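Local coordinates for protein KLLA0C04147p (Kluyveromyces lactis, PDB 5WVR) that binds cholesterol in the oxysterol-binding (OSBP-family) domain that forms this piece of a longer protein, and probably transfers sterols between membranes, at residues A[71-76]-A[125-130]; A[77-82]-A[107-112]; A[183-188]-A[202-207]; A[206-211]-A[220-225]. All coordinates share one frame; numbering follows the deposited sequence.

Interaction 1 of 4, residues A[71-76]-A[125-130]. With CLR (cholesterol), chain B.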
# COMPACT_ATOMS: atom_id res chain seq x y z
N SER A 71 -3.75 9.96 -4.16
CA SER A 71 -3.94 10.04 -2.72
C SER A 71 -3.02 9.05 -2.00
O SER A 71 -2.65 8.01 -2.55
CB SER A 71 -5.38 9.74 -2.37
OG SER A 71 -5.59 10.02 -1.01
N LEU A 72 -2.66 9.38 -0.76
CA LEU A 72 -2.08 8.40 0.13
C LEU A 72 -2.92 7.13 0.17
O LEU A 72 -2.38 6.04 0.33
CB LEU A 72 -1.94 8.97 1.56
CG LEU A 72 -0.58 8.86 2.24
CD1 LEU A 72 -0.13 7.37 2.35
CD2 LEU A 72 0.42 9.67 1.46
N LEU A 73 -4.24 7.26 0.03
CA LEU A 73 -5.11 6.09 -0.01
C LEU A 73 -4.75 5.15 -1.15
O LEU A 73 -4.84 3.93 -1.01
CB LEU A 73 -6.57 6.52 -0.13
CG LEU A 73 -7.03 7.42 1.01
CD1 LEU A 73 -8.53 7.74 0.93
CD2 LEU A 73 -6.68 6.76 2.36
N GLN A 74 -4.36 5.71 -2.29
CA GLN A 74 -4.01 4.92 -3.47
C GLN A 74 -2.57 4.46 -3.45
O GLN A 74 -2.28 3.37 -3.97
CB GLN A 74 -4.29 5.74 -4.74
CG GLN A 74 -5.77 6.09 -4.84
CD GLN A 74 -6.11 7.22 -5.80
OE1 GLN A 74 -5.42 8.24 -5.87
NE2 GLN A 74 -7.19 7.05 -6.51
N ARG A 75 -1.64 5.24 -2.89
CA ARG A 75 -0.29 4.73 -2.70
C ARG A 75 -0.29 3.46 -1.86
O ARG A 75 0.44 2.50 -2.15
CB ARG A 75 0.60 5.80 -2.06
CG ARG A 75 0.95 6.96 -2.94
CD ARG A 75 1.48 6.50 -4.26
NE ARG A 75 2.84 6.00 -4.13
CZ ARG A 75 3.92 6.76 -4.31
NH1 ARG A 75 3.79 8.04 -4.61
NH2 ARG A 75 5.12 6.24 -4.19
N VAL A 76 -1.11 3.43 -0.81
CA VAL A 76 -1.22 2.24 0.03
C VAL A 76 -1.77 1.06 -0.77
O VAL A 76 -1.34 -0.09 -0.59
CB VAL A 76 -2.10 2.57 1.25
CG1 VAL A 76 -2.46 1.33 2.02
CG2 VAL A 76 -1.34 3.52 2.13
N LEU A 125 -10.44 13.94 5.78
CA LEU A 125 -11.03 13.11 6.82
C LEU A 125 -12.34 12.52 6.33
O LEU A 125 -13.24 13.25 5.93
CB LEU A 125 -11.25 13.97 8.07
CG LEU A 125 -11.94 13.31 9.25
CD1 LEU A 125 -11.14 12.10 9.68
CD2 LEU A 125 -12.09 14.33 10.38
N GLY A 126 -12.45 11.19 6.34
CA GLY A 126 -13.62 10.56 5.78
C GLY A 126 -13.51 10.22 4.31
O GLY A 126 -14.41 9.57 3.78
N GLU A 127 -12.44 10.63 3.63
CA GLU A 127 -12.27 10.20 2.25
C GLU A 127 -12.04 8.69 2.18
O GLU A 127 -11.47 8.08 3.10
CB GLU A 127 -11.10 10.95 1.61
CG GLU A 127 -10.97 10.73 0.10
CD GLU A 127 -9.79 11.49 -0.47
OE1 GLU A 127 -9.21 11.07 -1.51
OE2 GLU A 127 -9.42 12.53 0.15
N THR A 128 -12.50 8.09 1.09
CA THR A 128 -12.47 6.64 0.93
C THR A 128 -11.95 6.29 -0.45
O THR A 128 -11.94 7.11 -1.37
CB THR A 128 -13.87 6.00 1.12
OG1 THR A 128 -14.79 6.52 0.14
CG2 THR A 128 -14.43 6.25 2.54
N PHE A 129 -11.50 5.04 -0.61
CA PHE A 129 -11.08 4.61 -1.94
C PHE A 129 -11.35 3.13 -2.05
O PHE A 129 -10.91 2.35 -1.20
CB PHE A 129 -9.59 4.89 -2.21
CG PHE A 129 -9.08 4.31 -3.52
CD1 PHE A 129 -9.52 4.81 -4.76
CD2 PHE A 129 -8.12 3.30 -3.52
CE1 PHE A 129 -9.04 4.30 -5.96
CE2 PHE A 129 -7.63 2.79 -4.73
CZ PHE A 129 -8.09 3.28 -5.95
N GLU A 130 -12.10 2.75 -3.08
CA GLU A 130 -12.34 1.35 -3.35
C GLU A 130 -11.62 0.98 -4.63
O GLU A 130 -11.40 1.82 -5.51
CB GLU A 130 -13.83 1.05 -3.49
CG GLU A 130 -14.49 1.87 -4.60
CD GLU A 130 -15.79 1.27 -5.02
OE1 GLU A 130 -15.81 0.57 -6.06
OE2 GLU A 130 -16.77 1.47 -4.28
C1 CLR B . 5.79 3.37 0.59
C2 CLR B . 5.04 2.03 0.67
C3 CLR B . 4.07 2.02 1.85
C4 CLR B . 3.03 3.14 1.66
C5 CLR B . 3.73 4.48 1.44
C6 CLR B . 3.33 5.58 2.19
C7 CLR B . 3.88 6.86 2.13
C8 CLR B . 4.76 7.08 0.89
C9 CLR B . 5.67 5.87 0.63
C10 CLR B . 4.87 4.59 0.42
C11 CLR B . 6.67 6.15 -0.50
C12 CLR B . 7.44 7.47 -0.32
C13 CLR B . 6.47 8.64 -0.14
C14 CLR B . 5.62 8.33 1.09
C15 CLR B . 4.86 9.65 1.28
C16 CLR B . 6.02 10.64 1.19
C17 CLR B . 7.12 9.93 0.38
C18 CLR B . 5.63 8.88 -1.40
C19 CLR B . 4.24 4.57 -0.98
C20 CLR B . 7.75 10.85 -0.67
C21 CLR B . 8.93 10.16 -1.34
C22 CLR B . 8.21 12.16 -0.02
C23 CLR B . 8.17 13.36 -0.98
C24 CLR B . 8.27 14.69 -0.23
C25 CLR B . 8.23 15.91 -1.17
C26 CLR B . 9.49 15.98 -2.04
C27 CLR B . 8.04 17.21 -0.40
O1 CLR B . 3.40 0.76 1.91
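The unusual feature is an aliphatic carbon seated squarely on an aromatic face: Q74 CG lies 3.6 Å from the centroid of the F129 ring, only 4° off its normal, a CH-pi contact. The amide of Q74 stands almost upright on the ring, the two planes 84° apart, and its NE2 comes within 3.4 Å of F129 CE1. NE2 is hydrogen-bonded to N338. The other end of the amide works on the helix: OE1 accepts from S71 N at 2.9 Å with a nearly straight N-H (175°), while S71 OG accepts a weak bond from L73 N, which completes a capping box. OE1 has Q359 NE2 as a second partner. L73 supplies the apolar flank, CB against F129 CB at 4.0 Å and CD1 against E127 CG at 3.9 Å. E127 swings its CG away from the backbone N, and the extended chain runs past L73 toward S71, but its carboxylate is held by R356 and T353. On another side of the helix, R75 and L72 touch cholesterol, R75 NH2 coming 3.7 Å from C19. Helix 72-77 thus lies between the sterol and strand 128-133, and L73 also reaches strands 138-146 and 151-157.

Interaction 2 of 4, residues A[77-82]-A[107-112]. With CLR (cholesterol), chain B.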
# COMPACT_ATOMS: atom_id res chain seq x y z
N ALA A 77 -2.73 1.32 -1.66
CA ALA A 77 -3.23 0.33 -2.59
C ALA A 77 -2.17 -0.18 -3.55
O ALA A 77 -2.37 -1.23 -4.16
CB ALA A 77 -4.41 0.91 -3.38
N GLU A 78 -1.04 0.52 -3.71
CA GLU A 78 0.01 -0.07 -4.54
C GLU A 78 0.72 -1.24 -3.85
O GLU A 78 1.52 -1.92 -4.50
CB GLU A 78 1.01 1.01 -4.95
CG GLU A 78 0.37 2.11 -5.80
CD GLU A 78 1.39 3.11 -6.31
OE1 GLU A 78 2.57 2.70 -6.50
OE2 GLU A 78 1.03 4.31 -6.49
N ASP A 79 0.44 -1.50 -2.57
CA ASP A 79 0.80 -2.79 -1.97
C ASP A 79 0.37 -3.96 -2.85
O ASP A 79 1.03 -5.01 -2.85
CB ASP A 79 0.13 -2.95 -0.60
CG ASP A 79 0.79 -2.10 0.50
OD1 ASP A 79 1.89 -1.57 0.26
OD2 ASP A 79 0.21 -1.98 1.62
N LEU A 80 -0.72 -3.81 -3.60
CA LEU A 80 -1.38 -4.93 -4.27
C LEU A 80 -0.86 -5.19 -5.68
O LEU A 80 -1.36 -6.12 -6.33
CB LEU A 80 -2.89 -4.68 -4.34
CG LEU A 80 -3.56 -4.63 -2.97
CD1 LEU A 80 -5.05 -4.57 -3.10
CD2 LEU A 80 -3.14 -5.84 -2.14
N GLU A 81 0.10 -4.40 -6.15
CA GLU A 81 0.60 -4.56 -7.51
C GLU A 81 1.00 -6.00 -7.82
O GLU A 81 0.60 -6.55 -8.86
CB GLU A 81 1.79 -3.61 -7.73
CG GLU A 81 2.10 -3.45 -9.18
CD GLU A 81 3.29 -2.56 -9.44
OE1 GLU A 81 3.69 -1.78 -8.55
OE2 GLU A 81 3.79 -2.61 -10.58
N TYR A 82 1.77 -6.62 -6.93
CA TYR A 82 2.28 -7.97 -7.14
C TYR A 82 1.58 -8.98 -6.25
O TYR A 82 2.21 -9.95 -5.80
CB TYR A 82 3.80 -8.00 -6.91
CG TYR A 82 4.51 -7.03 -7.83
CD1 TYR A 82 4.81 -7.39 -9.15
CD2 TYR A 82 4.85 -5.75 -7.39
CE1 TYR A 82 5.44 -6.51 -10.00
CE2 TYR A 82 5.50 -4.85 -8.24
CZ TYR A 82 5.77 -5.24 -9.55
OH TYR A 82 6.41 -4.39 -10.40
N VAL A 107 8.14 -7.11 0.07
CA VAL A 107 9.27 -6.43 -0.56
C VAL A 107 8.89 -5.83 -1.92
O VAL A 107 9.41 -4.77 -2.31
CB VAL A 107 10.45 -7.41 -0.70
CG1 VAL A 107 11.62 -6.79 -1.47
CG2 VAL A 107 10.91 -7.94 0.66
N SER A 108 8.01 -6.48 -2.66
CA SER A 108 7.74 -6.13 -4.05
C SER A 108 7.04 -4.79 -4.23
O SER A 108 6.96 -4.30 -5.35
CB SER A 108 6.86 -7.19 -4.70
OG SER A 108 5.60 -7.21 -4.06
N SER A 109 6.49 -4.21 -3.18
CA SER A 109 5.78 -2.96 -3.42
C SER A 109 6.71 -1.75 -3.42
O SER A 109 6.24 -0.65 -3.74
CB SER A 109 4.65 -2.79 -2.41
OG SER A 109 5.13 -3.08 -1.10
N TYR A 110 8.01 -1.90 -3.15
CA TYR A 110 8.86 -0.71 -3.09
C TYR A 110 9.48 -0.32 -4.43
O TYR A 110 10.01 0.80 -4.54
CB TYR A 110 9.96 -0.89 -2.02
CG TYR A 110 9.27 -0.85 -0.69
CD1 TYR A 110 8.84 0.37 -0.14
CD2 TYR A 110 8.92 -2.03 -0.05
CE1 TYR A 110 8.13 0.41 1.07
CE2 TYR A 110 8.20 -2.01 1.13
CZ TYR A 110 7.82 -0.80 1.69
OH TYR A 110 7.11 -0.83 2.87
N ALA A 111 9.39 -1.16 -5.46
CA ALA A 111 9.92 -0.79 -6.77
C ALA A 111 9.20 0.43 -7.33
O ALA A 111 9.81 1.24 -8.05
CB ALA A 111 9.78 -1.95 -7.74
N SER A 112 7.90 0.54 -7.09
CA SER A 112 7.06 1.62 -7.59
C SER A 112 7.35 2.97 -6.93
O SER A 112 6.82 3.98 -7.41
CB SER A 112 5.60 1.28 -7.36
OG SER A 112 5.38 1.10 -5.96
C1 CLR B . 5.79 3.37 0.59
C2 CLR B . 5.04 2.03 0.67
C3 CLR B . 4.07 2.02 1.85
C4 CLR B . 3.03 3.14 1.66
C5 CLR B . 3.73 4.48 1.44
C6 CLR B . 3.33 5.58 2.19
C7 CLR B . 3.88 6.86 2.13
C8 CLR B . 4.76 7.08 0.89
C9 CLR B . 5.67 5.87 0.63
C10 CLR B . 4.87 4.59 0.42
C11 CLR B . 6.67 6.15 -0.50
C12 CLR B . 7.44 7.47 -0.32
C13 CLR B . 6.47 8.64 -0.14
C14 CLR B . 5.62 8.33 1.09
C15 CLR B . 4.86 9.65 1.28
C16 CLR B . 6.02 10.64 1.19
C17 CLR B . 7.12 9.93 0.38
C18 CLR B . 5.63 8.88 -1.40
C19 CLR B . 4.24 4.57 -0.98
C20 CLR B . 7.75 10.85 -0.67
C21 CLR B . 8.93 10.16 -1.34
C22 CLR B . 8.21 12.16 -0.02
C23 CLR B . 8.17 13.36 -0.98
C24 CLR B . 8.27 14.69 -0.23
C25 CLR B . 8.23 15.91 -1.17
C26 CLR B . 9.49 15.98 -2.04
C27 CLR B . 8.04 17.21 -0.40
O1 CLR B . 3.40 0.76 1.91
O HOH W 1 3.00 -5.57 -4.41
O HOH W 2 4.39 -1.77 1.63
O HOH W 3 6.48 -2.09 -6.51
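The ring of Y82 meets S108 O obliquely, 3.3 Å from Y82 CD2; E81 CG lies over one face, offset toward the rim, water 3 is at the edge in plane, and W318 packs edge-to-face. The ring of Y110 meets the sterol obliquely, its CE1 3.5 Å from cholesterol C2, and is edge-to-face with F241. Y82 CB rests against S108 OG at 3.5 Å, and the phenol OH is bonded to N321 N. An alanine in place of Y82 would probably open a gap beside S108 and leave N321 N without its phenolic acceptor.

All hydrogen bonding between 77-82 and 107-112 is indirect. Water 1 donates to D79 O and to S108 OG, which is also hydrogen-bonded to F105 O, and accepts from Y82 N. Water 2 joins D79 OD1, S109 OG, Y110 OH and the cholesterol hydroxyl, 2.7 Å from sterol O1. D79 OD1 also accepts a weak direct bond from O1 at 3.2 Å, while its OD2 forms a salt bridge with K205. Thus D79 meets both the sterol head and a lysine, an arrangement likely to favour its charged form. S112 OG, placed between its backbone N and carbonyl carbon (chi1 60°), turns back to donate to S109 O at 3.0 Å and lies 3.3 Å from E78 OE1; E78 is paired with R116.

The contact joins the connection between helices 72-77 and 84-90, with a 3-10 segment at 78-80, to the end of helix 95-108, and Y110 reaches strand 199-211.

Interaction 3 of 4, residues A[183-188]-A[202-207]. With CLR (cholesterol), chain B.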
# COMPACT_ATOMS: atom_id res chain seq x y z
N LEU A 183 4.16 3.42 11.32
CA LEU A 183 3.91 3.03 12.69
C LEU A 183 2.86 1.94 12.83
O LEU A 183 2.81 1.28 13.87
CB LEU A 183 3.47 4.26 13.50
CG LEU A 183 4.46 5.42 13.43
CD1 LEU A 183 4.03 6.53 14.37
CD2 LEU A 183 5.87 4.98 13.74
N GLY A 184 2.01 1.71 11.82
CA GLY A 184 0.93 0.75 11.97
C GLY A 184 1.37 -0.69 11.72
O GLY A 184 2.36 -0.97 11.05
N LEU A 185 0.59 -1.62 12.27
CA LEU A 185 0.80 -3.05 12.08
C LEU A 185 0.01 -3.55 10.87
O LEU A 185 -1.11 -3.09 10.61
CB LEU A 185 0.36 -3.82 13.33
CG LEU A 185 0.71 -5.31 13.45
CD1 LEU A 185 2.20 -5.48 13.58
CD2 LEU A 185 0.00 -5.91 14.66
N TRP A 186 0.58 -4.51 10.15
CA TRP A 186 -0.06 -5.06 8.95
C TRP A 186 -0.37 -6.54 9.13
O TRP A 186 0.44 -7.31 9.65
CB TRP A 186 0.80 -4.79 7.71
CG TRP A 186 0.83 -3.31 7.46
CD1 TRP A 186 1.72 -2.42 7.97
CD2 TRP A 186 -0.12 -2.53 6.71
NE1 TRP A 186 1.42 -1.15 7.56
CE2 TRP A 186 0.29 -1.18 6.79
CE3 TRP A 186 -1.26 -2.85 5.96
CZ2 TRP A 186 -0.40 -0.16 6.15
CZ3 TRP A 186 -1.95 -1.81 5.32
CH2 TRP A 186 -1.53 -0.49 5.44
N TYR A 187 -1.57 -6.93 8.70
CA TYR A 187 -2.10 -8.27 8.93
C TYR A 187 -2.32 -8.95 7.58
O TYR A 187 -3.07 -8.45 6.73
CB TYR A 187 -3.41 -8.20 9.71
CG TYR A 187 -3.33 -7.68 11.13
CD1 TYR A 187 -3.16 -6.31 11.38
CD2 TYR A 187 -3.48 -8.54 12.21
CE1 TYR A 187 -3.12 -5.82 12.69
CE2 TYR A 187 -3.45 -8.06 13.52
CZ TYR A 187 -3.27 -6.70 13.76
OH TYR A 187 -3.22 -6.22 15.06
N LEU A 188 -1.69 -10.10 7.40
CA LEU A 188 -1.83 -10.85 6.16
C LEU A 188 -2.27 -12.26 6.51
O LEU A 188 -1.51 -13.01 7.14
CB LEU A 188 -0.52 -10.84 5.37
CG LEU A 188 -0.61 -11.04 3.87
CD1 LEU A 188 0.64 -10.53 3.20
CD2 LEU A 188 -0.78 -12.54 3.59
N THR A 202 1.90 -11.14 10.63
CA THR A 202 1.97 -9.71 10.90
C THR A 202 3.40 -9.23 10.71
O THR A 202 4.36 -9.99 10.89
CB THR A 202 1.45 -9.36 12.31
OG1 THR A 202 2.22 -10.03 13.30
CG2 THR A 202 0.00 -9.77 12.46
N TYR A 203 3.52 -7.95 10.33
CA TYR A 203 4.79 -7.27 10.14
C TYR A 203 4.52 -5.77 10.13
O TYR A 203 3.37 -5.32 10.05
CB TYR A 203 5.48 -7.69 8.84
CG TYR A 203 4.76 -7.22 7.59
CD1 TYR A 203 3.67 -7.92 7.09
CD2 TYR A 203 5.16 -6.06 6.92
CE1 TYR A 203 2.99 -7.48 5.96
CE2 TYR A 203 4.49 -5.61 5.78
CZ TYR A 203 3.41 -6.33 5.31
OH TYR A 203 2.75 -5.92 4.20
N LYS A 204 5.60 -5.01 10.24
CA LYS A 204 5.58 -3.59 10.01
C LYS A 204 6.45 -3.27 8.80
O LYS A 204 7.39 -4.01 8.48
CB LYS A 204 6.06 -2.78 11.23
CG LYS A 204 5.10 -2.86 12.40
CD LYS A 204 5.32 -1.73 13.38
CE LYS A 204 4.39 -1.87 14.58
NZ LYS A 204 4.59 -0.78 15.57
N LYS A 205 6.11 -2.18 8.10
CA LYS A 205 6.77 -1.81 6.87
C LYS A 205 8.11 -1.16 7.20
O LYS A 205 8.31 -0.63 8.30
CB LYS A 205 5.87 -0.88 6.07
CG LYS A 205 4.60 -1.57 5.60
CD LYS A 205 3.70 -0.60 4.81
CE LYS A 205 2.63 -1.39 4.07
NZ LYS A 205 1.56 -0.50 3.55
N PRO A 206 9.06 -1.21 6.27
CA PRO A 206 10.32 -0.51 6.47
C PRO A 206 10.13 0.99 6.41
O PRO A 206 9.08 1.49 6.03
CB PRO A 206 11.18 -0.98 5.28
CG PRO A 206 10.18 -1.29 4.24
CD PRO A 206 9.06 -1.96 5.01
N ASN A 207 11.22 1.70 6.68
CA ASN A 207 11.22 3.14 6.57
C ASN A 207 11.56 3.57 5.15
O ASN A 207 12.17 2.83 4.37
CB ASN A 207 12.24 3.72 7.54
CG ASN A 207 11.98 3.32 8.95
OD1 ASN A 207 12.79 2.63 9.56
ND2 ASN A 207 10.81 3.66 9.45
C1 CLR B . 5.79 3.37 0.59
C2 CLR B . 5.04 2.03 0.67
C3 CLR B . 4.07 2.02 1.85
C4 CLR B . 3.03 3.14 1.66
C5 CLR B . 3.73 4.48 1.44
C6 CLR B . 3.33 5.58 2.19
C7 CLR B . 3.88 6.86 2.13
C8 CLR B . 4.76 7.08 0.89
C9 CLR B . 5.67 5.87 0.63
C10 CLR B . 4.87 4.59 0.42
C11 CLR B . 6.67 6.15 -0.50
C12 CLR B . 7.44 7.47 -0.32
C13 CLR B . 6.47 8.64 -0.14
C14 CLR B . 5.62 8.33 1.09
C15 CLR B . 4.86 9.65 1.28
C16 CLR B . 6.02 10.64 1.19
C17 CLR B . 7.12 9.93 0.38
C18 CLR B . 5.63 8.88 -1.40
C19 CLR B . 4.24 4.57 -0.98
C20 CLR B . 7.75 10.85 -0.67
C21 CLR B . 8.93 10.16 -1.34
C22 CLR B . 8.21 12.16 -0.02
C23 CLR B . 8.17 13.36 -0.98
C24 CLR B . 8.27 14.69 -0.23
C25 CLR B . 8.23 15.91 -1.17
C26 CLR B . 9.49 15.98 -2.04
C27 CLR B . 8.04 17.21 -0.40
O1 CLR B . 3.40 0.76 1.91
O HOH W 4 4.19 -0.56 9.10
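K205 runs its extended side chain across one face of the W186 indole and ends at the cholesterol hydroxyl. Its CG is anti to the carbonyl carbon (chi1 -65°) and the rest of the chain is extended, which carries CE over the five-membered ring and NZ over the six-membered one. NZ lies 3.6 Å from that second centroid, 25° off the normal, a cation-pi contact; CE makes a CH-pi contact with the first. W186, also turned with CG anti to its carbonyl carbon, presents this face to the lysine, while its CB sits over the Y203 ring, 4.0 Å from the centroid. The two aromatic planes are 29° apart but slid so far that they barely overlap.

W186 and Y203 form an antiparallel hydrogen-bonded pair: W186 N donates to Y203 O at 2.9 Å, and Y203 N to W186 O. In the adjoining non-hydrogen-bonded pair, Y187 and T202 lie side by side, with T202 CG2 3.7 Å from Y187 CD2. Beyond Y203 the strands diverge, and water 4 spans the gap by donating to G184 O and accepting from K205 N. K204, extended like its neighbour, donates NZ to L183 O at 3.2 Å.

The chemistry at K205 is that of a sterol-head site: NZ donates to cholesterol O1 at 2.8 Å and has D79 as its carboxylate partner, while the indole lies beneath the ammonium. Carboxylate and ring together would probably stabilise the lysine's positive charge inside the pocket.

Interaction 4 of 4, residues A[206-211]-A[220-225]. With CLR (cholesterol), chain B.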
# COMPACT_ATOMS: atom_id res chain seq x y z
N PRO A 206 9.06 -1.21 6.27
CA PRO A 206 10.32 -0.51 6.47
C PRO A 206 10.13 0.99 6.41
O PRO A 206 9.08 1.49 6.03
CB PRO A 206 11.18 -0.98 5.28
CG PRO A 206 10.18 -1.29 4.24
CD PRO A 206 9.06 -1.96 5.01
N ASN A 207 11.22 1.70 6.68
CA ASN A 207 11.22 3.14 6.57
C ASN A 207 11.56 3.57 5.15
O ASN A 207 12.17 2.83 4.37
CB ASN A 207 12.24 3.72 7.54
CG ASN A 207 11.98 3.32 8.95
OD1 ASN A 207 12.79 2.63 9.56
ND2 ASN A 207 10.81 3.66 9.45
N ASN A 208 11.12 4.79 4.80
CA ASN A 208 11.55 5.45 3.57
C ASN A 208 12.29 6.73 3.93
O ASN A 208 12.11 7.29 5.01
CB ASN A 208 10.36 5.79 2.68
CG ASN A 208 9.18 4.89 2.94
OD1 ASN A 208 8.17 5.34 3.47
ND2 ASN A 208 9.30 3.62 2.56
N GLN A 209 13.14 7.17 3.02
CA GLN A 209 13.75 8.48 3.18
C GLN A 209 14.00 9.06 1.80
O GLN A 209 14.22 8.32 0.83
CB GLN A 209 15.04 8.46 4.01
CG GLN A 209 16.17 7.55 3.51
CD GLN A 209 17.43 7.67 4.36
OE1 GLN A 209 17.54 8.57 5.18
NE2 GLN A 209 18.38 6.76 4.16
N VAL A 210 13.89 10.38 1.70
CA VAL A 210 14.38 11.10 0.54
C VAL A 210 15.78 11.58 0.89
O VAL A 210 15.96 12.25 1.90
CB VAL A 210 13.47 12.28 0.18
CG1 VAL A 210 13.99 12.95 -1.05
CG2 VAL A 210 12.05 11.80 -0.01
N VAL A 211 16.77 11.19 0.08
CA VAL A 211 18.15 11.61 0.24
C VAL A 211 18.61 12.21 -1.08
O VAL A 211 17.85 12.30 -2.05
CB VAL A 211 19.08 10.46 0.65
CG1 VAL A 211 18.71 9.92 2.02
CG2 VAL A 211 19.02 9.37 -0.39
N VAL A 220 14.54 8.36 -3.65
CA VAL A 220 13.78 7.60 -2.67
C VAL A 220 14.55 6.33 -2.31
O VAL A 220 14.89 5.52 -3.18
CB VAL A 220 12.37 7.26 -3.19
CG1 VAL A 220 11.56 6.57 -2.09
CG2 VAL A 220 11.65 8.50 -3.64
N ASP A 221 14.80 6.15 -1.03
CA ASP A 221 15.51 5.02 -0.45
C ASP A 221 14.63 4.37 0.60
O ASP A 221 14.04 5.06 1.45
CB ASP A 221 16.83 5.48 0.19
CG ASP A 221 17.53 4.38 0.98
OD1 ASP A 221 17.33 3.19 0.66
OD2 ASP A 221 18.29 4.71 1.92
N ASN A 222 14.53 3.05 0.56
CA ASN A 222 13.80 2.33 1.58
C ASN A 222 14.80 1.51 2.38
O ASN A 222 15.77 1.01 1.82
CB ASN A 222 12.74 1.45 0.96
CG ASN A 222 11.78 2.25 0.15
OD1 ASN A 222 10.86 2.86 0.69
ND2 ASN A 222 11.98 2.27 -1.16
N TYR A 223 14.57 1.40 3.68
CA TYR A 223 15.63 0.93 4.56
C TYR A 223 15.05 0.47 5.88
O TYR A 223 13.98 0.93 6.29
CB TYR A 223 16.68 2.03 4.81
CG TYR A 223 16.27 3.09 5.80
CD1 TYR A 223 15.67 4.27 5.38
CD2 TYR A 223 16.51 2.93 7.16
CE1 TYR A 223 15.29 5.25 6.28
CE2 TYR A 223 16.13 3.90 8.07
CZ TYR A 223 15.53 5.06 7.62
OH TYR A 223 15.15 6.03 8.53
N GLY A 224 15.77 -0.43 6.54
CA GLY A 224 15.42 -0.88 7.86
C GLY A 224 15.18 -2.37 7.91
O GLY A 224 15.32 -3.10 6.93
N ASP A 225 14.83 -2.82 9.11
CA ASP A 225 14.61 -4.22 9.41
C ASP A 225 13.11 -4.47 9.44
O ASP A 225 12.33 -3.60 9.85
CB ASP A 225 15.24 -4.59 10.74
CG ASP A 225 16.75 -4.48 10.70
OD1 ASP A 225 17.35 -4.93 9.70
OD2 ASP A 225 17.33 -3.92 11.66
C1 CLR B . 5.79 3.37 0.59
C2 CLR B . 5.04 2.03 0.67
C3 CLR B . 4.07 2.02 1.85
C4 CLR B . 3.03 3.14 1.66
C5 CLR B . 3.73 4.48 1.44
C6 CLR B . 3.33 5.58 2.19
C7 CLR B . 3.88 6.86 2.13
C8 CLR B . 4.76 7.08 0.89
C9 CLR B . 5.67 5.87 0.63
C10 CLR B . 4.87 4.59 0.42
C11 CLR B . 6.67 6.15 -0.50
C12 CLR B . 7.44 7.47 -0.32
C13 CLR B . 6.47 8.64 -0.14
C14 CLR B . 5.62 8.33 1.09
C15 CLR B . 4.86 9.65 1.28
C16 CLR B . 6.02 10.64 1.19
C17 CLR B . 7.12 9.93 0.38
C18 CLR B . 5.63 8.88 -1.40
C19 CLR B . 4.24 4.57 -0.98
C20 CLR B . 7.75 10.85 -0.67
C21 CLR B . 8.93 10.16 -1.34
C22 CLR B . 8.21 12.16 -0.02
C23 CLR B . 8.17 13.36 -0.98
C24 CLR B . 8.27 14.69 -0.23
C25 CLR B . 8.23 15.91 -1.17
C26 CLR B . 9.49 15.98 -2.04
C27 CLR B . 8.04 17.21 -0.40
O1 CLR B . 3.40 0.76 1.91
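N207 and Y223 exchange two backbone bonds, N207 N to Y223 O and Y223 N to N207 O, both 2.9 Å; Q209 and D221 do the same. Together these satisfy four N-H groups and four carbonyls of the antiparallel hairpin.

The side chains add two further bonds, one on each face of the sheet. On the face of N208 and N222, N208 ND2 donates to N222 OD1 over a short 2.6 Å, lying in the carbonyl plane of the acceptor although the two amide planes are 83° apart. The remaining ends have outside partners: N208 OD1 accepts from H182 and N222 ND2 is bonded to T113. On the face of Q209 and D221, Q209 NE2 donates to D221 OD2 at 3.0 Å, nearly straight at 169°, reaching the anti side of the carboxylate; R244 N is a second donor to OD2. A leucine in place of Q209 would probably leave D221 OD2 without one of its two donors.

Y223 lies over this same face, with CG set between its backbone N and carbonyl carbon (chi1 77°), which brings the ring across N207. N207 CB sits 3.8 Å from the ring centroid, a CH-pi contact, and Q209 CG touches Y223 CE1; the phenol OH is bonded to D179.

V210 CG2 and V220 CG2 meet cholesterol C21, at 3.8 Å for V210. Strand 199-211 runs between 178-190, which contributes D179 and H182, and 219-230.

From the N terminus, the first contact segment, 71-76, lies on helix 72-77, and interaction 1 closes a loop of 48 residues by bringing it to 125-130, at the start of strand 128-133. Interaction 2 is nested within that loop: 77-82 follows directly on 71-76 and meets 107-112 across 24 mostly helical residues. Interactions 3 and 4 follow in the chain as two successive hairpins; interaction 4 begins on the stretch where interaction 3 ends, at P206 and N207, so 178-190, 199-211 and 219-230 lie side by side. The helical and strand parts meet around the sterol, which all four contacts touch. The D79-K205 salt bridge joins interaction 2 to interaction 3, Y110 packs on both hairpins, and V76 touches W186.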